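Local structure of alpha-ketoglutarate-dependent non-heme iron oxygenase EasH (Aspergillus japonicus, 5M0T) at residues 83-86 with 87-91; 243-246 with 247-251. The protein probably catalyses an iron(II)- and 2-oxoglutarate-dependent oxidation in the biosynthesis of the ergot alkaloid cycloclavine. One frame throughout, in Å; residues are numbered along the deposited sequence.

Overall arrangement
Contact 1 (83-86 with 87-91) and contact 2 (243-246 with 247-251) lie on two short helices, 85-91 and 245-248; the centres of the contacts are about 12 Å apart, on the same side of the chain's centre. They touch through Arg-88, whose CD meets Met-251 CE at 3.4 Å and whose CZ lies 3.7 Å from Leu-247 CD1. Contact 1 is the inner of the two: its Phe-87 packs on strands 112-122 and 222-231 of the large sheet, with its side chain about 14 Å from a bound 2-oxoglutarate. The centre of contact 2 lies about 21 Å from the centre of the chain, against about 14 Å for contact 1. Neither contact supplies a residue to the iron site.

Contact 1 of 2, residues 83-86 with 87-91; sequences FSKL and FRDEL
Ser-84 caps the start of helix 85-91: its OG accepts the N-H of Phe-87 at 3.1 Å, and its carbonyl takes the N-H of Arg-88 in a nearly straight bond (174° at the hydrogen). Turned anti to its own backbone nitrogen (chi1 -177°), the hydroxyl faces the first turn and also bonds Glu-51 of helix 42-52, whose carboxylate receives the N-H groups of Lys-85 and Leu-86 as well; the amides of the first turn are thus satisfied by Ser-84 itself and by Glu-51. One turn on, Asp-89 N bonds Lys-85 O at 2.9 Å. On the same pair of residues, Lys-85 bends at its last torsion to bring NZ to Asp-89 OD2, 2.9 Å away and met nearly along the C-O axis, a salt bridge spanning four residues. Leu-86 O accepts twice, from Glu-90 N at 3.0 Å, above the carbonyl plane, and from Leu-91 N at 3.1 Å; the second bond is the straighter (163°) and marks the wider turn. The carboxylate of Glu-90 passes across Leu-86, its CD 3.7 Å from Leu-86 CG, while Leu-86 CD2 rests against Leu-91 CG. The guanidinium of Arg-88 folds back with one face over Lys-85 CA. Two polar ends find partners elsewhere, Glu-90 in a salt bridge to Arg-47 and Arg-88 NH1 on Pro-81 O just before the helix. Serine N-cap, i to i+4 salt bridge and closing pi-type turn together make a short capped helix, docked through Phe-87 and Leu-91 on the main sheet of this cupin-clan PhyH-type fold.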
ATOM      1  N   PHE A  83     -17.537  -4.369  12.619  1.00 66.98           N
ATOM      2  CA  PHE A  83     -18.354  -5.230  13.485  1.00 68.96           C
ATOM      3  C   PHE A  83     -18.103  -5.096  14.994  1.00 66.37           C
ATOM      4  O   PHE A  83     -18.915  -5.587  15.779  1.00 66.53           O
ATOM      5  CB  PHE A  83     -18.174  -6.690  13.069  1.00 68.57           C
ATOM      6  CG  PHE A  83     -18.395  -6.932  11.595  1.00 72.84           C
ATOM      7  CD1 PHE A  83     -19.674  -6.886  11.048  1.00 74.42           C
ATOM      8  CD2 PHE A  83     -17.321  -7.197  10.741  1.00 77.69           C
ATOM      9  CE1 PHE A  83     -19.893  -7.104   9.695  1.00 75.75           C
ATOM     10  CE2 PHE A  83     -17.533  -7.412   9.378  1.00 77.75           C
ATOM     11  CZ  PHE A  83     -18.823  -7.375   8.859  1.00 77.65           C
ATOM     12  N   SER A  84     -17.021  -4.422  15.403  1.00 61.51           N
ATOM     13  CA  SER A  84     -16.598  -4.401  16.813  1.00 59.94           C
ATOM     14  C   SER A  84     -16.153  -3.023  17.321  1.00 59.46           C
ATOM     15  O   SER A  84     -15.125  -2.487  16.898  1.00 55.73           O
ATOM     16  CB  SER A  84     -15.463  -5.399  17.030  1.00 56.95           C
ATOM     17  OG  SER A  84     -15.088  -5.446  18.393  1.00 57.78           O
ATOM     18  N   LYS A  85     -16.936  -2.476  18.247  1.00 62.69           N
ATOM     19  CA  LYS A  85     -16.616  -1.237  18.950  1.00 64.14           C
ATOM     20  C   LYS A  85     -15.345  -1.396  19.773  1.00 62.56           C
ATOM     21  O   LYS A  85     -14.502  -0.490  19.799  1.00 65.92           O
ATOM     22  CB  LYS A  85     -17.789  -0.811  19.852  1.00 68.74           C
ATOM     23  CG  LYS A  85     -17.708   0.617  20.394  1.00 71.06           C
ATOM     24  CD  LYS A  85     -18.989   0.983  21.130  1.00 74.87           C
ATOM     25  CE  LYS A  85     -18.810   2.226  21.989  1.00 77.81           C
ATOM     26  NZ  LYS A  85     -18.171   3.351  21.250  1.00 76.11           N
ATOM     27  N   LEU A  86     -15.206  -2.548  20.423  1.00 60.70           N
ATOM     28  CA  LEU A  86     -14.015  -2.864  21.197  1.00 58.81           C
ATOM     29  C   LEU A  86     -12.748  -2.872  20.316  1.00 56.28           C
ATOM     30  O   LEU A  86     -11.676  -2.452  20.767  1.00 56.15           O
ATOM     31  CB  LEU A  86     -14.202  -4.202  21.926  1.00 59.16           C
ATOM     32  CG  LEU A  86     -13.116  -4.626  22.933  1.00 58.53           C
ATOM     33  CD1 LEU A  86     -13.741  -5.392  24.106  1.00 59.71           C
ATOM     34  CD2 LEU A  86     -11.978  -5.434  22.285  1.00 55.72           C
ATOM     35  N   PHE A  87     -12.869  -3.328  19.071  1.00 53.24           N
ATOM     36  CA  PHE A  87     -11.752  -3.274  18.125  1.00 50.59           C
ATOM     37  C   PHE A  87     -11.396  -1.812  17.809  1.00 50.24           C
ATOM     38  O   PHE A  87     -10.256  -1.383  17.961  1.00 47.45           O
ATOM     39  CB  PHE A  87     -12.106  -4.024  16.834  1.00 49.96           C
ATOM     40  CG  PHE A  87     -10.958  -4.221  15.919  1.00 47.89           C
ATOM     41  CD1 PHE A  87     -10.575  -3.220  15.032  1.00 48.64           C
ATOM     42  CD2 PHE A  87     -10.267  -5.419  15.921  1.00 46.85           C
ATOM     43  CE1 PHE A  87      -9.490  -3.399  14.193  1.00 47.81           C
ATOM     44  CE2 PHE A  87      -9.195  -5.608  15.076  1.00 45.47           C
ATOM     45  CZ  PHE A  87      -8.796  -4.599  14.212  1.00 46.09           C
ATOM     46  N   ARG A  88     -12.399  -1.068  17.357  1.00 52.08           N
ATOM     47  CA  ARG A  88     -12.243   0.334  16.999  1.00 52.82           C
ATOM     48  C   ARG A  88     -11.639   1.205  18.109  1.00 53.34           C
ATOM     49  O   ARG A  88     -10.754   1.986  17.831  1.00 51.55           O
ATOM     50  CB  ARG A  88     -13.593   0.919  16.583  1.00 55.05           C
ATOM     51  CG  ARG A  88     -14.086   0.436  15.227  1.00 54.55           C
ATOM     52  CD  ARG A  88     -15.234   1.304  14.732  1.00 56.98           C
ATOM     53  NE  ARG A  88     -16.379   1.320  15.647  1.00 59.93           N
ATOM     54  CZ  ARG A  88     -17.298   0.362  15.764  1.00 60.74           C
ATOM     55  NH1 ARG A  88     -17.234  -0.758  15.044  1.00 60.83           N
ATOM     56  NH2 ARG A  88     -18.284   0.528  16.637  1.00 63.38           N
ATOM     57  N   ASP A  89     -12.114   1.039  19.346  1.00 57.34           N
ATOM     58  CA  ASP A  89     -11.809   1.958  20.466  1.00 59.27           C
ATOM     59  C   ASP A  89     -10.722   1.468  21.430  1.00 59.30           C
ATOM     60  O   ASP A  89      -9.917   2.267  21.889  1.00 60.86           O
ATOM     61  CB  ASP A  89     -13.067   2.216  21.290  1.00 62.01           C
ATOM     62  CG  ASP A  89     -14.187   2.858  20.495  1.00 64.96           C
ATOM     63  OD1 ASP A  89     -14.012   3.152  19.297  1.00 63.04           O
ATOM     64  OD2 ASP A  89     -15.270   3.072  21.096  1.00 70.90           O
ATOM     65  N   GLU A  90     -10.714   0.176  21.756  1.00 60.33           N
ATOM     66  CA  GLU A  90      -9.778  -0.371  22.742  1.00 59.76           C
ATOM     67  C   GLU A  90      -8.500  -0.877  22.071  1.00 56.06           C
ATOM     68  O   GLU A  90      -7.413  -0.424  22.400  1.00 57.91           O
ATOM     69  CB  GLU A  90     -10.455  -1.458  23.595  1.00 63.18           C
ATOM     70  CG  GLU A  90     -11.791  -0.993  24.190  1.00 68.02           C
ATOM     71  CD  GLU A  90     -12.366  -1.876  25.303  1.00 69.63           C
ATOM     72  OE1 GLU A  90     -11.609  -2.506  26.077  1.00 71.64           O
ATOM     73  OE2 GLU A  90     -13.608  -1.919  25.422  1.00 71.38           O
ATOM     74  N   LEU A  91      -8.633  -1.771  21.098  1.00 55.36           N
ATOM     75  CA  LEU A  91      -7.463  -2.380  20.445  1.00 51.14           C
ATOM     76  C   LEU A  91      -6.679  -1.425  19.532  1.00 48.98           C
ATOM     77  O   LEU A  91      -5.439  -1.416  19.559  1.00 45.63           O
ATOM     78  CB  LEU A  91      -7.868  -3.622  19.660  1.00 52.04           C
ATOM     79  CG  LEU A  91      -8.441  -4.739  20.526  1.00 54.13           C
ATOM     80  CD1 LEU A  91      -8.999  -5.835  19.627  1.00 54.06           C
ATOM     81  CD2 LEU A  91      -7.388  -5.294  21.483  1.00 54.94           C
TER

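Contact 2 of 2, residues 243-246 with 247-251; sequences LPRE and LVETM
Extended from CG to NE with CG anti to the backbone nitrogen (chi1 -179°), Arg-245 reaches over to Glu-249, the two side chains crossing at a slant; Glu-249 has its own CG anti to its carbonyl carbon (chi1 -65°), which turns the carboxylate back to meet the arginine. The resulting salt bridge is a single long bond, Arg-245 NE to Glu-249 OE2 at 3.3 Å. The oxygen lies at the guanidinium edge, but NE approaches it from above the carboxylate, the two planes being 88° apart, so the pair does not form the flat two-pronged arrangement. Both groups have second partners: Arg-245 NH2 donates to Ile-283 O, and Glu-249 OE2 accepts from Lys-286 N. Between the same two residues, Glu-249 N bonds Arg-245 O at 3.0 Å. Pro-244, at the N-cap position, offers its carbonyl to Val-248 N at 3.2 Å, in the carbonyl plane, and more weakly to Leu-247 N. Its ring lies side by side with Leu-247, CG 4.0 Å from Leu-247 CB. On the inner side Leu-243 CB packs against Val-248 CG2 at 3.8 Å, the two side chains crossing at about a right angle, with Trp-261 touching both. A type I turn from Val-248 to Met-251 is closed by Met-251 N to Val-248 O at 3.1 Å. A single long bond, in the guanidinium plane but out of the carboxylate plane, implies modest directional strength; the negative charge of Glu-249 is probably eased by two donors, Arg-245 NE and Lys-286 N, and the outer bonds to Ile-283 O and Lys-286 N tie the segment to the later chain.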
ATOM      1  N   LEU A 243     -15.410   1.041   4.952  1.00 52.78           N
ATOM      2  CA  LEU A 243     -15.913   1.684   6.164  1.00 54.02           C
ATOM      3  C   LEU A 243     -16.745   2.902   5.804  1.00 54.65           C
ATOM      4  O   LEU A 243     -16.289   3.739   5.023  1.00 53.75           O
ATOM      5  CB  LEU A 243     -14.747   2.088   7.085  1.00 55.29           C
ATOM      6  CG  LEU A 243     -13.757   0.974   7.452  1.00 55.21           C
ATOM      7  CD1 LEU A 243     -12.628   1.496   8.310  1.00 52.40           C
ATOM      8  CD2 LEU A 243     -14.483  -0.175   8.146  1.00 57.21           C
ATOM      9  N   PRO A 244     -17.980   2.994   6.340  1.00 57.69           N
ATOM     10  CA  PRO A 244     -18.709   4.251   6.160  1.00 60.82           C
ATOM     11  C   PRO A 244     -18.058   5.386   6.963  1.00 61.37           C
ATOM     12  O   PRO A 244     -17.531   5.162   8.051  1.00 58.05           O
ATOM     13  CB  PRO A 244     -20.126   3.937   6.674  1.00 62.50           C
ATOM     14  CG  PRO A 244     -19.989   2.733   7.537  1.00 61.04           C
ATOM     15  CD  PRO A 244     -18.791   1.977   7.047  1.00 58.29           C
ATOM     16  N   ARG A 245     -18.097   6.590   6.408  1.00 65.21           N
ATOM     17  CA  ARG A 245     -17.554   7.767   7.081  1.00 66.24           C
ATOM     18  C   ARG A 245     -18.140   7.966   8.487  1.00 66.87           C
ATOM     19  O   ARG A 245     -17.389   8.207   9.435  1.00 65.22           O
ATOM     20  CB  ARG A 245     -17.781   9.009   6.221  1.00 69.64           C
ATOM     21  CG  ARG A 245     -17.225  10.275   6.837  1.00 70.76           C
ATOM     22  CD  ARG A 245     -16.794  11.271   5.795  1.00 70.73           C
ATOM     23  NE  ARG A 245     -16.386  12.501   6.452  1.00 71.06           N
ATOM     24  CZ  ARG A 245     -15.839  13.549   5.849  1.00 71.88           C
ATOM     25  NH1 ARG A 245     -15.594  13.552   4.541  1.00 71.90           N
ATOM     26  NH2 ARG A 245     -15.524  14.607   6.579  1.00 74.40           N
ATOM     27  N   GLU A 246     -19.464   7.836   8.612  1.00 68.56           N
ATOM     28  CA  GLU A 246     -20.172   7.960   9.902  1.00 71.57           C
ATOM     29  C   GLU A 246     -19.532   7.127  11.025  1.00 68.70           C
ATOM     30  O   GLU A 246     -19.364   7.613  12.142  1.00 67.01           O
ATOM     31  CB  GLU A 246     -21.669   7.624   9.717  1.00 78.66           C
ATOM     32  CG  GLU A 246     -22.486   7.178  10.940  1.00 83.70           C
ATOM     33  CD  GLU A 246     -22.756   5.664  10.986  1.00 86.32           C
ATOM     34  OE1 GLU A 246     -23.898   5.278  11.319  1.00 92.49           O
ATOM     35  OE2 GLU A 246     -21.848   4.851  10.685  1.00 80.32           O
ATOM     36  N   LEU A 247     -19.157   5.889  10.717  1.00 66.47           N
ATOM     37  CA  LEU A 247     -18.513   4.994  11.698  1.00 63.46           C
ATOM     38  C   LEU A 247     -17.067   5.426  12.020  1.00 58.68           C
ATOM     39  O   LEU A 247     -16.659   5.426  13.177  1.00 55.43           O
ATOM     40  CB  LEU A 247     -18.543   3.546  11.196  1.00 61.46           C
ATOM     41  CG  LEU A 247     -18.248   2.418  12.179  1.00 61.94           C
ATOM     42  CD1 LEU A 247     -19.280   2.381  13.304  1.00 65.07           C
ATOM     43  CD2 LEU A 247     -18.181   1.058  11.461  1.00 60.96           C
ATOM     44  N   VAL A 248     -16.314   5.800  10.992  1.00 56.43           N
ATOM     45  CA  VAL A 248     -14.936   6.255  11.167  1.00 56.75           C
ATOM     46  C   VAL A 248     -14.860   7.468  12.104  1.00 56.34           C
ATOM     47  O   VAL A 248     -13.967   7.550  12.945  1.00 53.86           O
ATOM     48  CB  VAL A 248     -14.257   6.539   9.801  1.00 57.64           C
ATOM     49  CG1 VAL A 248     -12.906   7.230   9.970  1.00 58.96           C
ATOM     50  CG2 VAL A 248     -14.079   5.242   9.018  1.00 57.42           C
ATOM     51  N   GLU A 249     -15.828   8.372  11.983  1.00 58.46           N
ATOM     52  CA  GLU A 249     -15.869   9.591  12.806  1.00 60.55           C
ATOM     53  C   GLU A 249     -16.176   9.370  14.296  1.00 60.76           C
ATOM     54  O   GLU A 249     -16.060  10.323  15.080  1.00 61.35           O
ATOM     55  CB  GLU A 249     -16.823  10.629  12.194  1.00 63.16           C
ATOM     56  CG  GLU A 249     -16.328  11.130  10.844  1.00 64.08           C
ATOM     57  CD  GLU A 249     -17.154  12.253  10.259  1.00 69.73           C
ATOM     58  OE1 GLU A 249     -18.398  12.255  10.404  1.00 75.85           O
ATOM     59  OE2 GLU A 249     -16.542  13.160   9.654  1.00 71.15           O
ATOM     60  N   THR A 250     -16.538   8.143  14.687  1.00 59.61           N
ATOM     61  CA  THR A 250     -16.641   7.760  16.105  1.00 60.13           C
ATOM     62  C   THR A 250     -15.300   7.401  16.772  1.00 57.96           C
ATOM     63  O   THR A 250     -15.240   7.275  17.993  1.00 58.47           O
ATOM     64  CB  THR A 250     -17.571   6.543  16.305  1.00 60.48           C
ATOM     65  OG1 THR A 250     -17.048   5.417  15.601  1.00 58.03           O
ATOM     66  CG2 THR A 250     -18.978   6.843  15.811  1.00 63.36           C
ATOM     67  N   MET A 251     -14.237   7.240  15.987  1.00 56.13           N
ATOM     68  CA  MET A 251     -12.970   6.724  16.502  1.00 54.19           C
ATOM     69  C   MET A 251     -12.008   7.867  16.840  1.00 53.06           C
ATOM     70  O   MET A 251     -12.216   9.017  16.436  1.00 53.55           O
ATOM     71  CB  MET A 251     -12.326   5.810  15.467  1.00 52.21           C
ATOM     72  CG  MET A 251     -13.260   4.802  14.801  1.00 53.29           C
ATOM     73  SD  MET A 251     -12.325   3.816  13.610  1.00 53.56           S
ATOM     74  CE  MET A 251     -13.608   3.233  12.516  1.00 60.49           C
TER